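Local coordinates for protein NALP (Neisseria meningitidis, PDB 1UYN) that forms the beta-barrel translocator domain of an autotransporter, a hydrophilic pore in the outer membrane through which the secreted protease passenger domain reaches the bacterial cell surface, at residues 205-210 against 233-238; 80-85 against 113-118; 101-106 against 133-138. One frame throughout, in Å; residues are numbered along the deposited sequence.

Contact 1: 205-210 against 233-238; sequences EGTLVG and ERDLNG
Glu-205 and Gly-238 meet in the barrel wall, at the beta hairpin 199-219/224-235, where strand 224-235 gives way to a loop while strand 199-219 runs on. The Glu-205 carboxylate comes close to Gly-238, but OE2 has its hydrogen bond from the backbone N of Asp-240. The carbonyl O of Gly-206 receives Asn-237 ND2 at 2.9 Å. This donor lies in the carbonyl plane, on a lone pair. Thr-207 has OG1 beside its own backbone N (chi1 -56°), and OG1 donates to Gly-238 O over 2.9 Å. Its CG2 packs on the carboxylate of Asp-235, which also forms a salt bridge with Arg-239. Leu-208 N donates to Asn-237 OD1 at 2.8 Å, a bent bond. Both ends of the Asn-237 amide therefore pair with the backbone of strand 199-219, so the side-chain amide takes the place of a backbone partner beyond the last bridge pair. Leu-208 O accepts Leu-236 N at 2.8 Å, nearly straight at 169°. The two leucine side chains meet obliquely on the outer face, CG of Leu-208 being 4.1 Å from CD1 of Leu-236. Val-209 is opposite Asp-235 in a non-hydrogen-bonded pair, and both point into the barrel. There Val-209 CG1 also touches Glu-233, whose carboxylate forms salt bridges with Lys-30 of helix 12-34 and with Arg-180. Gly-210 makes a hydrogen-bonded pair with Arg-234. Its N reaches Arg-234 O at 3.1 Å, and its own O receives Arg-234 N at 3.2 Å.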
loop_
_atom_site.group_PDB
_atom_site.type_symbol
_atom_site.label_atom_id
_atom_site.label_comp_id
_atom_site.label_asym_id
_atom_site.label_seq_id
_atom_site.Cartn_x
_atom_site.Cartn_y
_atom_site.Cartn_z
ATOM N N GLU A 205 16.637 -4.911 3.390
ATOM C CA GLU A 205 15.953 -4.902 4.689
ATOM C C GLU A 205 14.604 -5.635 4.635
ATOM O O GLU A 205 13.726 -5.276 3.880
ATOM C CB GLU A 205 15.840 -3.476 5.166
ATOM C CG GLU A 205 15.043 -3.237 6.417
ATOM C CD GLU A 205 15.815 -3.456 7.691
ATOM O OE1 GLU A 205 17.015 -3.787 7.616
ATOM O OE2 GLU A 205 15.191 -3.306 8.781
ATOM N N GLY A 206 14.449 -6.668 5.447
ATOM C CA GLY A 206 13.247 -7.437 5.484
ATOM C C GLY A 206 12.452 -7.223 6.751
ATOM O O GLY A 206 13.005 -7.475 7.856
ATOM N N THR A 207 11.149 -6.876 6.601
ATOM C CA THR A 207 10.277 -6.602 7.722
ATOM C C THR A 207 8.947 -7.406 7.707
ATOM O O THR A 207 8.132 -7.324 6.787
ATOM C CB THR A 207 9.970 -5.110 7.746
ATOM O OG1 THR A 207 11.179 -4.352 7.781
ATOM C CG2 THR A 207 9.310 -4.708 9.049
ATOM N N LEU A 208 8.745 -8.198 8.751
ATOM C CA LEU A 208 7.469 -8.815 9.020
ATOM C C LEU A 208 6.528 -7.849 9.672
ATOM O O LEU A 208 6.916 -7.131 10.585
ATOM C CB LEU A 208 7.652 -9.987 9.965
ATOM C CG LEU A 208 6.555 -11.042 9.978
ATOM C CD1 LEU A 208 6.364 -11.690 8.639
ATOM C CD2 LEU A 208 7.026 -12.067 10.990
ATOM N N VAL A 209 5.282 -7.890 9.208
ATOM C CA VAL A 209 4.186 -7.016 9.640
ATOM C C VAL A 209 3.014 -7.893 10.043
ATOM O O VAL A 209 2.572 -8.772 9.275
ATOM C CB VAL A 209 3.683 -6.077 8.474
ATOM C CG1 VAL A 209 2.671 -5.082 9.014
ATOM C CG2 VAL A 209 4.831 -5.322 7.815
ATOM N N GLY A 210 2.488 -7.657 11.225
ATOM C CA GLY A 210 1.283 -8.340 11.660
ATOM C C GLY A 210 0.117 -7.421 11.427
ATOM O O GLY A 210 0.197 -6.221 11.627
ATOM N N GLU A 233 -2.107 -2.893 12.811
ATOM C CA GLU A 233 -0.960 -3.122 11.940
ATOM C C GLU A 233 0.295 -2.660 12.683
ATOM O O GLU A 233 0.299 -1.646 13.357
ATOM C CB GLU A 233 -1.184 -2.380 10.638
ATOM C CG GLU A 233 0.031 -2.201 9.736
ATOM C CD GLU A 233 -0.336 -2.144 8.230
ATOM O OE1 GLU A 233 -1.596 -2.232 7.874
ATOM O OE2 GLU A 233 0.631 -2.074 7.415
ATOM N N ARG A 234 1.351 -3.438 12.610
ATOM C CA ARG A 234 2.521 -3.175 13.417
ATOM C C ARG A 234 3.715 -3.918 12.869
ATOM O O ARG A 234 3.629 -5.096 12.602
ATOM C CB ARG A 234 2.284 -3.646 14.846
ATOM C CG ARG A 234 3.345 -3.229 15.842
ATOM C CD ARG A 234 3.072 -3.795 17.173
ATOM N NE ARG A 234 3.664 -3.059 18.285
ATOM C CZ ARG A 234 4.906 -3.196 18.639
ATOM N NH1 ARG A 234 5.740 -4.001 17.965
ATOM N NH2 ARG A 234 5.340 -2.522 19.668
ATOM N N ASP A 235 4.852 -3.261 12.757
ATOM C CA ASP A 235 6.025 -3.995 12.340
ATOM C C ASP A 235 6.407 -4.920 13.488
ATOM O O ASP A 235 6.287 -4.579 14.656
ATOM C CB ASP A 235 7.158 -3.062 11.924
ATOM C CG ASP A 235 6.834 -2.265 10.669
ATOM O OD1 ASP A 235 5.861 -2.554 9.958
ATOM O OD2 ASP A 235 7.503 -1.294 10.302
ATOM N N LEU A 236 6.761 -6.141 13.147
ATOM C CA LEU A 236 7.099 -7.132 14.147
ATOM C C LEU A 236 8.593 -7.162 14.383
ATOM O O LEU A 236 9.037 -7.719 15.393
ATOM C CB LEU A 236 6.530 -8.520 13.758
ATOM C CG LEU A 236 5.016 -8.481 13.534
ATOM C CD1 LEU A 236 4.436 -9.862 13.254
ATOM C CD2 LEU A 236 4.345 -7.827 14.748
ATOM N N ASN A 237 9.341 -6.533 13.477
ATOM C CA ASN A 237 10.789 -6.343 13.594
ATOM C C ASN A 237 11.227 -5.003 13.087
ATOM O O ASN A 237 10.423 -4.128 12.852
ATOM C CB ASN A 237 11.564 -7.473 12.911
ATOM C CG ASN A 237 11.447 -7.473 11.380
ATOM O OD1 ASN A 237 10.357 -7.279 10.811
ATOM N ND2 ASN A 237 12.563 -7.772 10.706
ATOM N N GLY A 238 12.516 -4.822 12.924
ATOM C CA GLY A 238 13.059 -3.527 12.536
ATOM C C GLY A 238 12.776 -3.116 11.116
ATOM O O GLY A 238 12.745 -3.938 10.185
#

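Contact 2: 80-85 against 113-118; sequences ENTTAA and IRHDAG. With SO4 (sulfate ion), chain D.
This is the open end of the beta hairpin 82-97/100-117 in the barrel wall, where Asn-81, Thr-82 and Thr-83 face Asp-116, His-115 and Arg-114. This end of the barrel, where the C-terminus also lies, probably faces the periplasm. The strands run nearly antiparallel, at 169°. Thr-83 and Arg-114 form a hydrogen-bonded pair, with Thr-83 N to Arg-114 O at 3.0 Å and Arg-114 N to Thr-83 O at 2.9 Å. Asp-116 N continues the pairing onto Asn-81 O. Thr-83 and Arg-114 point into the barrel. The Arg-114 chain then leads away from strand 82-97 and sets the edge of its guanidinium against the Asp-116 carboxylate, NH2 to OD1 at 2.8 Å. Its NH1 forms a second salt bridge, with Asp-37, and Tyr-122 adds a cation-pi contact. A water lies among Thr-83 OG1, Arg-114 O and Asp-116 OD2, with Thr-83 OG1 2.8 Å from the water. The outer face carries Thr-82, Ile-113 and His-115. Thr-82 CG2 is anti to its backbone N and packs 3.8 Å from Ile-113 CG1. The other branch, OG1, turns to a sulfate that probably came from the crystallisation liquor. One sulfate oxygen, O2, takes two hydrogen bonds, from Thr-82 OG1 at 2.8 Å and from the backbone N of Asn-81. The His-115 ring lies close by, its NE2 3.9 Å from sulfate O4.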
loop_
_atom_site.group_PDB
_atom_site.type_symbol
_atom_site.label_atom_id
_atom_site.label_comp_id
_atom_site.label_asym_id
_atom_site.label_seq_id
_atom_site.Cartn_x
_atom_site.Cartn_y
_atom_site.Cartn_z
ATOM N N GLU A 80 -14.030 -23.477 -8.389
ATOM C CA GLU A 80 -15.286 -23.351 -7.633
ATOM C C GLU A 80 -15.078 -22.580 -6.299
ATOM O O GLU A 80 -15.960 -21.841 -5.864
ATOM C CB GLU A 80 -15.977 -24.737 -7.471
ATOM C CG GLU A 80 -16.921 -25.079 -8.652
ATOM C CD GLU A 80 -16.962 -26.559 -9.048
ATOM O OE1 GLU A 80 -17.710 -27.328 -8.407
ATOM O OE2 GLU A 80 -16.277 -26.959 -10.022
ATOM N N ASN A 81 -13.885 -22.720 -5.708
ATOM C CA ASN A 81 -13.491 -22.050 -4.460
ATOM C C ASN A 81 -12.235 -21.177 -4.537
ATOM O O ASN A 81 -11.637 -20.866 -3.515
ATOM C CB ASN A 81 -13.153 -23.094 -3.369
ATOM C CG ASN A 81 -14.256 -24.083 -3.104
ATOM O OD1 ASN A 81 -13.975 -25.256 -2.928
ATOM N ND2 ASN A 81 -15.497 -23.619 -3.015
ATOM N N THR A 82 -11.785 -20.826 -5.730
ATOM C CA THR A 82 -10.543 -20.098 -5.864
ATOM C C THR A 82 -10.753 -18.813 -6.604
ATOM O O THR A 82 -11.524 -18.764 -7.514
ATOM C CB THR A 82 -9.518 -20.988 -6.527
ATOM O OG1 THR A 82 -9.326 -22.098 -5.672
ATOM C CG2 THR A 82 -8.126 -20.378 -6.539
ATOM N N THR A 83 -10.085 -17.754 -6.170
ATOM C CA THR A 83 -10.149 -16.480 -6.851
ATOM C C THR A 83 -8.740 -15.988 -7.047
ATOM O O THR A 83 -7.929 -16.189 -6.198
ATOM C CB THR A 83 -10.870 -15.492 -6.002
ATOM O OG1 THR A 83 -12.124 -16.034 -5.585
ATOM C CG2 THR A 83 -11.216 -14.270 -6.817
ATOM N N ALA A 84 -8.449 -15.359 -8.182
ATOM C CA ALA A 84 -7.114 -14.824 -8.425
ATOM C C ALA A 84 -7.206 -13.433 -8.963
ATOM O O ALA A 84 -8.186 -13.043 -9.569
ATOM C CB ALA A 84 -6.278 -15.716 -9.350
ATOM N N ALA A 85 -6.182 -12.668 -8.666
ATOM C CA ALA A 85 -6.081 -11.294 -9.121
ATOM C C ALA A 85 -4.653 -10.987 -9.466
ATOM O O ALA A 85 -3.719 -11.575 -8.948
ATOM C CB ALA A 85 -6.587 -10.350 -8.062
ATOM N N ILE A 113 -4.035 -14.732 -4.420
ATOM C CA ILE A 113 -4.975 -15.853 -4.574
ATOM C C ILE A 113 -5.790 -16.006 -3.281
ATOM O O ILE A 113 -5.307 -15.765 -2.197
ATOM C CB ILE A 113 -4.224 -17.143 -4.973
ATOM C CG1 ILE A 113 -5.228 -18.284 -5.155
ATOM C CG2 ILE A 113 -3.134 -17.494 -3.899
ATOM C CD1 ILE A 113 -4.614 -19.739 -4.955
ATOM N N ARG A 114 -7.041 -16.349 -3.397
ATOM C CA ARG A 114 -7.898 -16.529 -2.220
ATOM C C ARG A 114 -8.551 -17.851 -2.374
ATOM O O ARG A 114 -9.211 -18.063 -3.367
ATOM C CB ARG A 114 -8.982 -15.461 -2.183
ATOM C CG ARG A 114 -10.107 -15.766 -1.223
ATOM C CD ARG A 114 -11.075 -14.615 -1.005
ATOM N NE ARG A 114 -12.347 -15.149 -0.542
ATOM C CZ ARG A 114 -13.197 -14.531 0.273
ATOM N NH1 ARG A 114 -12.972 -13.316 0.750
ATOM N NH2 ARG A 114 -14.288 -15.161 0.637
ATOM N N HIS A 115 -8.312 -18.753 -1.440
ATOM C CA HIS A 115 -8.981 -20.046 -1.390
ATOM C C HIS A 115 -10.052 -20.013 -0.325
ATOM O O HIS A 115 -9.740 -19.750 0.803
ATOM C CB HIS A 115 -7.967 -21.138 -1.029
ATOM C CG HIS A 115 -8.494 -22.514 -1.213
ATOM N ND1 HIS A 115 -9.744 -22.890 -0.773
ATOM C CD2 HIS A 115 -7.971 -23.597 -1.825
ATOM C CE1 HIS A 115 -9.978 -24.140 -1.115
ATOM N NE2 HIS A 115 -8.923 -24.594 -1.757
ATOM N N ASP A 116 -11.301 -20.309 -0.683
ATOM C CA ASP A 116 -12.415 -20.480 0.268
ATOM C C ASP A 116 -12.615 -21.903 0.747
ATOM O O ASP A 116 -12.601 -22.847 -0.030
ATOM C CB ASP A 116 -13.725 -20.024 -0.330
ATOM C CG ASP A 116 -13.778 -18.539 -0.520
ATOM O OD1 ASP A 116 -13.518 -17.794 0.415
ATOM O OD2 ASP A 116 -14.064 -17.981 -1.583
ATOM N N ALA A 117 -12.821 -22.050 2.043
ATOM C CA ALA A 117 -13.292 -23.282 2.577
ATOM C C ALA A 117 -14.812 -23.112 2.641
ATOM O O ALA A 117 -15.353 -22.587 3.627
ATOM C CB ALA A 117 -12.681 -23.532 3.935
ATOM N N GLY A 118 -15.506 -23.523 1.571
ATOM C CA GLY A 118 -16.944 -23.335 1.473
ATOM C C GLY A 118 -17.294 -21.950 1.968
ATOM O O GLY A 118 -16.638 -20.984 1.603
HETATM S S SO4 D . -11.067 -25.294 -6.320
HETATM O O1 SO4 D . -9.777 -25.791 -6.834
HETATM O O2 SO4 D . -11.257 -23.877 -6.560
HETATM O O3 SO4 D . -12.214 -25.956 -6.979
HETATM O O4 SO4 D . -11.114 -25.587 -4.882
HETATM O O HOH W 1 -12.260 -17.695 -3.325
#

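Contact 3: 101-106 against 133-138; sequences NAKTDS and KNSISR
Asn-101 to Asp-105 pair with Ser-137 to Lys-133 in unbroken antiparallel register, at 164° between the strand directions. The two segments form the open end of the beta hairpin 100-117/121-139, the end that probably faces the cell exterior. Hydrogen-bonded pairs alternate with non-hydrogen-bonded ones. Asn-101 with Ser-137, Lys-103 with Ser-135 and Asp-105 with Lys-133 each share two backbone bonds. Asn-101 N reaches Ser-137 O at 2.9 Å. Ser-135 N to Lys-103 O, at 2.8 Å, is the straightest N-H of the six, at 171°. The alternate pairs, Ala-102 with Ile-136 and Thr-104 with Asn-134, come closer at their CA atoms and place their side chains inside the barrel.

Thr-104 and Asn-134 lie side by side and point the same way. The Thr-104 hydroxyl OG1 donates to Asn-134 OD1 at 2.8 Å, from above the amide carbonyl plane. OG1 is put there by a chi1 of -54°, beside the backbone N. The bond pairs the buried Thr-104 hydroxyl with the buried Asn-134 OD1. Next to them, Ala-102 CB touches the end of Ile-136, with CD1 at 3.7 Å. The outer face is polar. Lys-103 meets Ser-135 at both ends of its chain, CG 4.1 Å from CB and NZ 3.9 Å from OG. The amines of Lys-103 and Lys-133, NZ to NZ, are 6.0 Å apart, so like charges probably repel weakly here. Asp-105 on the same face, which has a weak, long ion pair with Arg-92, probably tempers this. Lys-133 NZ has a weak hydrogen bond to Ser-149.

Strands 82-97 and 145-163 flank the pair: Thr-104 bonds through its backbone to Ser-93, and Asn-134 to Val-150. Inside the barrel the pore helix 12-34 packs against it, with Ser-17 and Thr-18 at Asn-134, and Tyr-14 at Ile-136.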
loop_
_atom_site.group_PDB
_atom_site.type_symbol
_atom_site.label_atom_id
_atom_site.label_comp_id
_atom_site.label_asym_id
_atom_site.label_seq_id
_atom_site.Cartn_x
_atom_site.Cartn_y
_atom_site.Cartn_z
ATOM N N ASN A 101 13.345 17.515 -0.182
ATOM C CA ASN A 101 12.216 16.724 -0.562
ATOM C C ASN A 101 12.558 15.712 -1.644
ATOM O O ASN A 101 13.660 15.708 -2.140
ATOM C CB ASN A 101 11.072 17.634 -0.939
ATOM C CG ASN A 101 11.383 18.471 -2.093
ATOM O OD1 ASN A 101 11.136 19.669 -2.063
ATOM N ND2 ASN A 101 11.929 17.864 -3.140
ATOM N N ALA A 102 11.601 14.851 -1.968
ATOM C CA ALA A 102 11.856 13.611 -2.664
ATOM C C ALA A 102 10.669 13.239 -3.492
ATOM O O ALA A 102 9.573 13.304 -3.015
ATOM C CB ALA A 102 12.098 12.540 -1.672
ATOM N N LYS A 103 10.863 12.820 -4.720
ATOM C CA LYS A 103 9.766 12.218 -5.450
ATOM C C LYS A 103 10.127 10.785 -5.859
ATOM O O LYS A 103 11.195 10.527 -6.425
ATOM C CB LYS A 103 9.338 13.095 -6.640
ATOM C CG LYS A 103 10.054 12.813 -7.973
ATOM C CD LYS A 103 9.618 13.765 -9.151
ATOM C CE LYS A 103 9.975 13.204 -10.602
ATOM N NZ LYS A 103 11.426 13.030 -10.918
ATOM N N THR A 104 9.202 9.870 -5.547
ATOM C CA THR A 104 9.264 8.460 -5.853
ATOM C C THR A 104 8.350 8.113 -7.022
ATOM O O THR A 104 7.122 8.338 -6.976
ATOM C CB THR A 104 8.772 7.633 -4.634
ATOM O OG1 THR A 104 9.493 7.977 -3.430
ATOM C CG2 THR A 104 9.066 6.148 -4.826
ATOM N N ASP A 105 8.929 7.482 -8.032
ATOM C CA ASP A 105 8.169 6.826 -9.065
ATOM C C ASP A 105 8.207 5.361 -8.883
ATOM O O ASP A 105 9.240 4.799 -8.549
ATOM C CB ASP A 105 8.774 7.135 -10.409
ATOM C CG ASP A 105 8.569 8.509 -10.770
ATOM O OD1 ASP A 105 7.659 9.178 -10.214
ATOM O OD2 ASP A 105 9.265 9.021 -11.607
ATOM N N SER A 106 7.098 4.696 -9.138
ATOM C CA SER A 106 7.118 3.260 -8.906
ATOM C C SER A 106 6.288 2.469 -9.861
ATOM O O SER A 106 5.277 2.927 -10.416
ATOM C CB SER A 106 6.732 2.958 -7.475
ATOM O OG SER A 106 5.455 3.519 -7.173
ATOM N N LYS A 133 12.060 4.548 -7.912
ATOM C CA LYS A 133 13.101 5.521 -8.115
ATOM C C LYS A 133 12.803 6.721 -7.232
ATOM O O LYS A 133 11.755 7.305 -7.336
ATOM C CB LYS A 133 13.170 5.953 -9.585
ATOM C CG LYS A 133 14.433 6.776 -9.885
ATOM C CD LYS A 133 14.683 7.005 -11.391
ATOM C CE LYS A 133 14.495 8.507 -11.798
ATOM N NZ LYS A 133 15.745 9.145 -12.389
ATOM N N ASN A 134 13.747 7.082 -6.381
ATOM C CA ASN A 134 13.619 8.247 -5.507
ATOM C C ASN A 134 14.539 9.321 -6.028
ATOM O O ASN A 134 15.737 9.098 -6.210
ATOM C CB ASN A 134 14.044 7.892 -4.059
ATOM C CG ASN A 134 13.059 6.971 -3.360
ATOM O OD1 ASN A 134 11.945 6.733 -3.843
ATOM N ND2 ASN A 134 13.478 6.419 -2.238
ATOM N N SER A 135 13.969 10.483 -6.298
ATOM C CA SER A 135 14.744 11.664 -6.650
ATOM C C SER A 135 14.728 12.572 -5.461
ATOM O O SER A 135 13.699 12.908 -4.984
ATOM C CB SER A 135 14.128 12.365 -7.817
ATOM O OG SER A 135 14.455 11.643 -8.958
ATOM N N ILE A 136 15.890 12.911 -4.950
ATOM C CA ILE A 136 15.996 13.746 -3.786
ATOM C C ILE A 136 16.614 15.020 -4.229
ATOM O O ILE A 136 17.509 14.983 -5.007
ATOM C CB ILE A 136 16.893 13.055 -2.771
ATOM C CG1 ILE A 136 16.080 12.095 -1.882
ATOM C CG2 ILE A 136 17.568 14.066 -1.911
ATOM C CD1 ILE A 136 15.306 11.004 -2.602
ATOM N N SER A 137 16.102 16.155 -3.782
ATOM C CA SER A 137 16.931 17.347 -3.695
ATOM C C SER A 137 16.932 17.855 -2.265
ATOM O O SER A 137 15.908 17.840 -1.601
ATOM C CB SER A 137 16.499 18.441 -4.654
ATOM O OG SER A 137 15.131 18.378 -4.843
ATOM N N ARG A 138 18.111 18.249 -1.792
ATOM C CA ARG A 138 18.266 18.796 -0.454
ATOM C C ARG A 138 19.093 20.060 -0.443
ATOM O O ARG A 138 20.250 20.056 -0.864
ATOM C CB ARG A 138 18.916 17.817 0.554
ATOM C CG ARG A 138 19.491 16.551 0.054
ATOM C CD ARG A 138 20.232 15.805 1.154
ATOM N NE ARG A 138 21.661 15.790 0.861
ATOM C CZ ARG A 138 22.625 16.144 1.689
ATOM N NH1 ARG A 138 22.359 16.566 2.911
ATOM N NH2 ARG A 138 23.882 16.066 1.287
#

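All three contacts join neighbouring strands of one closed antiparallel barrel of 12 strands, with helix 12-34 inside. Contacts 2 and 3 share strand 100-117. They lie near its two ends, on opposite sides of the chain's centre, with their own centres about 38 Å apart. Their segments alternate along the chain, as expected for consecutive hairpins that open at opposite ends of the barrel. Contact 1 comes later, after contact 3 has closed, on strands 199-219 and 224-235. Its centre is about 27 Å from that of contact 2 and about 24 Å from that of contact 3. None touch. Their pairings belong to the continuous wall that encloses the translocation pore.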